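Local coordinates for protein Hia (Adhesin) (Haemophilus influenzae, PDB 3EMF) that probably mediates attachment of the bacterium to host cells, as a binding-domain fragment of a trimeric autotransporter adhesin of the outer membrane, at residues T3-K8 / N55-V60; G37-N42 / L63-W68. One frame throughout, in Å; residues are numbered along the deposited sequence.

Overall arrangement
Both contacts tie the GIN region of the Hia binding domain to the chain that leads into its Trp-ring region. Contact 1 holds the N-terminal residues 3-8 against the loop 55-60, and contact 2 holds 37-42 against 63-68, the turn that leads into strand 67-74. Their centres lie about 14 Å apart; the segments alternate along the chain, and 55-60 runs almost directly into 63-68, with two residues between them. Contact 1 is peripheral, about 20 Å from the chain centre, and partly buried; contact 2 is buried, its centre about 6 Å from that of the chain. Each also meets other subunits of the trimer, so neither is a purely intrachain junction.

Contact 1: residues T3-K8 / N55-V60; sequences TPVTNK and NTAATV
The well-packed part of this contact lies along V5, N7 and the loop residues A57 and T59. V5 has CG1 anti to its backbone N, which sets that methyl 3.7 Å from A57 CB. T59 CG2 slides past the valine in the opposite direction and comes 3.5 Å from V5 O. Beside this apolar patch, N7 takes the crowded first torsion (chi1 63°), and its ND2 donates to A57 O at 2.9 Å. The N-H...O angle is 154°; the bond lies in the amide plane, and a weak bond from L9 N to OD1 adds a second restraint on its rotation. T56 CG2 adds a methyl contact, 3.8 Å from N7 CB, while its OG1 is bonded to E53 O. The other side is looser: T6, exposed, turns its side chain from the loop, and its CA lies 4.0 Å from T59 CG2. The touching parts cross with end-to-end directions 117° apart, in loops before helix 24-30 and between helices 24-30 and 60-63. V5 also packs on A57 of the second subunit and N7 on V60 of the third. Through N-cap T59, its OG1 bonded to N62 N, the loop runs into helix 60-63 and then strand 67-74 of the same chain.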
# COMPACT_ATOMS: atom_id res chain seq x y z
N THR A 3 -17.17 17.09 -14.49
CA THR A 3 -17.20 17.83 -13.24
C THR A 3 -15.87 17.82 -12.50
O THR A 3 -15.29 16.75 -12.29
N PRO A 4 -15.37 19.01 -12.14
CA PRO A 4 -14.12 19.18 -11.39
C PRO A 4 -14.31 18.96 -9.88
O PRO A 4 -14.68 19.89 -9.17
CB PRO A 4 -13.74 20.65 -11.64
CG PRO A 4 -14.67 21.13 -12.73
CD PRO A 4 -15.91 20.30 -12.58
N VAL A 5 -14.04 17.75 -9.42
CA VAL A 5 -14.20 17.42 -8.00
C VAL A 5 -12.91 17.73 -7.25
O VAL A 5 -11.82 17.35 -7.68
CB VAL A 5 -14.54 15.93 -7.81
CG1 VAL A 5 -14.52 15.55 -6.33
CG2 VAL A 5 -15.88 15.59 -8.45
N THR A 6 -13.05 18.41 -6.12
CA THR A 6 -11.90 18.74 -5.28
C THR A 6 -12.21 18.51 -3.81
O THR A 6 -13.36 18.40 -3.42
CB THR A 6 -11.48 20.22 -5.47
OG1 THR A 6 -12.49 21.08 -4.90
CG2 THR A 6 -11.31 20.54 -6.95
N ASN A 7 -11.17 18.40 -2.99
CA ASN A 7 -11.34 18.44 -1.55
C ASN A 7 -10.16 19.15 -0.91
O ASN A 7 -9.25 19.59 -1.61
CB ASN A 7 -11.63 17.05 -0.96
CG ASN A 7 -10.49 16.07 -1.16
OD1 ASN A 7 -9.32 16.46 -1.11
ND2 ASN A 7 -10.82 14.80 -1.37
N LYS A 8 -10.17 19.30 0.41
CA LYS A 8 -9.20 20.15 1.10
C LYS A 8 -8.02 19.39 1.70
O LYS A 8 -7.20 19.97 2.40
CB LYS A 8 -9.90 20.97 2.20
CG LYS A 8 -10.57 22.25 1.74
CD LYS A 8 -11.35 22.88 2.90
CE LYS A 8 -11.85 24.28 2.58
NZ LYS A 8 -12.39 24.99 3.79
N ASN A 55 -17.37 11.48 4.68
CA ASN A 55 -18.30 11.44 3.53
C ASN A 55 -18.00 12.53 2.50
O ASN A 55 -18.90 13.24 2.05
CB ASN A 55 -19.76 11.53 3.98
CG ASN A 55 -20.25 10.25 4.65
OD1 ASN A 55 -19.72 9.17 4.40
ND2 ASN A 55 -21.26 10.38 5.50
N THR A 56 -16.73 12.64 2.14
CA THR A 56 -16.26 13.60 1.16
C THR A 56 -15.78 12.79 -0.03
O THR A 56 -15.22 11.70 0.14
CB THR A 56 -15.08 14.40 1.74
OG1 THR A 56 -15.50 15.04 2.95
CG2 THR A 56 -14.57 15.45 0.74
N ALA A 57 -16.04 13.30 -1.23
CA ALA A 57 -15.54 12.68 -2.45
C ALA A 57 -14.02 12.58 -2.42
O ALA A 57 -13.34 13.56 -2.14
CB ALA A 57 -15.98 13.48 -3.66
N ALA A 58 -13.50 11.38 -2.67
CA ALA A 58 -12.07 11.23 -2.89
C ALA A 58 -11.78 11.57 -4.36
O ALA A 58 -12.61 11.36 -5.23
CB ALA A 58 -11.61 9.83 -2.57
N THR A 59 -10.61 12.14 -4.62
CA THR A 59 -10.23 12.48 -6.00
C THR A 59 -9.11 11.59 -6.51
O THR A 59 -8.42 10.94 -5.74
CB THR A 59 -9.76 13.94 -6.11
OG1 THR A 59 -8.48 14.06 -5.49
CG2 THR A 59 -10.77 14.86 -5.42
N VAL A 60 -8.93 11.58 -7.83
CA VAL A 60 -7.81 10.85 -8.42
C VAL A 60 -6.50 11.45 -7.93
O VAL A 60 -5.56 10.73 -7.67
CB VAL A 60 -7.90 10.83 -9.96
CG1 VAL A 60 -6.67 10.13 -10.58
CG2 VAL A 60 -9.21 10.15 -10.40

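Contact 2: residues G37-N42 / L63-W68; sequences GLLNLN and LRKLGW
A type I beta turn, L63 to L66, which leads out of the end of helix 60-63 toward the Trp-ring strand 67-74, is held here by one backbone bond from L39. Within the turn, L66 N bonds to L63 O. K65 O faces the other segment and accepts from L39 N at 2.8 Å, with an N-H...O angle of 158°. The donor sits 34° out of the carbonyl plane, so it approaches from above the plane. L38 CA comes within 3.4 Å of K65 O, so one hydrogen bond and one weaker CA-H...O contact, from successive residues, meet the same oxygen.

Side chains close around this bond. L39 has CG anti to its backbone N (chi1 -157°) and crosses the lysine chain at about a right angle, its CD1 4.0 Å from K65 CD. The aliphatic root of K65 also lies along the G37 carbonyl, with CB 3.6 Å from G37 O, whereas its amino end leads away from the segment. On the other flank L39 and L66 run side by side in the same direction, CD2 of L39 4.2 Å from CD2 of L66. L38 CD2 lies 3.8 Å from K65 O and reaches on to G67 CA at 4.2 Å. G67, with no side chain, lets that methyl pass close to its CA, and the backbone angles of G67 are ones suited to glycine.

G37 and L38 are paired by backbone bonds to Y12. L38 packs on Q83 and K85 of strand 80-85, where W68 bonds to V84. H86 of the third subunit bonds L39 O and G67 N, joining the loop to G67, next to W68 in strand 67-74, across the trimer.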
# COMPACT_ATOMS: atom_id res chain seq x y z
N GLY A 37 4.76 14.63 0.75
CA GLY A 37 3.97 14.39 -0.44
C GLY A 37 2.95 13.26 -0.30
O GLY A 37 2.10 13.08 -1.17
N LEU A 38 3.02 12.48 0.77
CA LEU A 38 1.96 11.50 1.01
C LEU A 38 0.73 12.24 1.53
O LEU A 38 0.87 13.26 2.20
CB LEU A 38 2.39 10.42 2.01
CG LEU A 38 3.56 9.51 1.63
CD1 LEU A 38 3.82 8.44 2.71
CD2 LEU A 38 3.27 8.86 0.29
N LEU A 39 -0.45 11.70 1.24
CA LEU A 39 -1.70 12.33 1.64
C LEU A 39 -1.77 12.39 3.16
O LEU A 39 -1.44 11.43 3.86
CB LEU A 39 -2.89 11.53 1.09
CG LEU A 39 -4.23 12.24 0.92
CD1 LEU A 39 -4.07 13.46 0.01
CD2 LEU A 39 -5.27 11.27 0.34
N ASN A 40 -2.19 13.54 3.66
CA ASN A 40 -2.43 13.67 5.08
C ASN A 40 -3.92 13.42 5.37
O ASN A 40 -4.74 14.31 5.27
CB ASN A 40 -2.01 15.04 5.60
CG ASN A 40 -2.19 15.15 7.10
OD1 ASN A 40 -2.73 14.23 7.73
ND2 ASN A 40 -1.74 16.25 7.69
N LEU A 41 -4.25 12.18 5.71
CA LEU A 41 -5.65 11.83 5.90
C LEU A 41 -6.17 12.22 7.27
O LEU A 41 -7.38 12.35 7.47
CB LEU A 41 -5.86 10.33 5.63
CG LEU A 41 -5.89 9.93 4.16
CD1 LEU A 41 -6.01 8.42 4.02
CD2 LEU A 41 -7.04 10.62 3.43
N ASN A 42 -5.27 12.43 8.22
CA ASN A 42 -5.68 12.58 9.61
C ASN A 42 -5.55 13.99 10.18
O ASN A 42 -5.40 14.16 11.40
CB ASN A 42 -4.89 11.60 10.48
CG ASN A 42 -5.61 11.25 11.76
OD1 ASN A 42 -4.98 11.08 12.81
ND2 ASN A 42 -6.93 11.14 11.68
N LEU A 63 -5.59 9.65 -4.84
CA LEU A 63 -5.04 8.31 -5.05
C LEU A 63 -3.56 8.39 -5.35
O LEU A 63 -2.80 7.50 -4.98
CB LEU A 63 -5.72 7.60 -6.21
CG LEU A 63 -7.25 7.56 -6.17
CD1 LEU A 63 -7.80 6.69 -7.30
CD2 LEU A 63 -7.69 7.04 -4.84
N ARG A 64 -3.15 9.48 -6.01
CA ARG A 64 -1.78 9.65 -6.45
C ARG A 64 -0.87 9.96 -5.28
O ARG A 64 0.34 9.97 -5.42
CB ARG A 64 -1.68 10.73 -7.53
CG ARG A 64 -2.41 10.38 -8.81
CD ARG A 64 -2.21 11.41 -9.91
NE ARG A 64 -2.70 10.89 -11.18
CZ ARG A 64 -3.58 11.50 -11.95
NH1 ARG A 64 -4.07 12.68 -11.61
NH2 ARG A 64 -3.97 10.93 -13.08
N LYS A 65 -1.46 10.22 -4.12
CA LYS A 65 -0.68 10.55 -2.94
C LYS A 65 -0.77 9.49 -1.85
O LYS A 65 -0.27 9.68 -0.74
CB LYS A 65 -1.11 11.90 -2.37
CG LYS A 65 -0.91 13.05 -3.33
CD LYS A 65 -1.15 14.37 -2.58
CE LYS A 65 -0.80 15.56 -3.47
NZ LYS A 65 -1.60 15.58 -4.73
N LEU A 66 -1.39 8.37 -2.17
CA LEU A 66 -1.45 7.24 -1.25
C LEU A 66 -0.15 6.46 -1.21
O LEU A 66 0.57 6.35 -2.21
CB LEU A 66 -2.58 6.30 -1.67
CG LEU A 66 -4.01 6.81 -1.59
CD1 LEU A 66 -4.95 5.70 -2.10
CD2 LEU A 66 -4.38 7.22 -0.19
N GLY A 67 0.17 5.91 -0.06
CA GLY A 67 1.39 5.15 0.05
C GLY A 67 1.74 4.83 1.48
O GLY A 67 1.04 5.22 2.41
N TRP A 68 2.81 4.06 1.64
CA TRP A 68 3.34 3.78 2.95
C TRP A 68 4.85 3.98 2.88
O TRP A 68 5.43 4.00 1.79
CB TRP A 68 2.97 2.35 3.41
CG TRP A 68 3.24 1.27 2.42
CD1 TRP A 68 2.46 0.91 1.34
CD2 TRP A 68 4.35 0.36 2.43
NE1 TRP A 68 3.04 -0.15 0.69
CE2 TRP A 68 4.19 -0.51 1.35
CE3 TRP A 68 5.47 0.20 3.26
CZ2 TRP A 68 5.11 -1.53 1.06
CZ3 TRP A 68 6.37 -0.80 2.97
CH2 TRP A 68 6.19 -1.66 1.89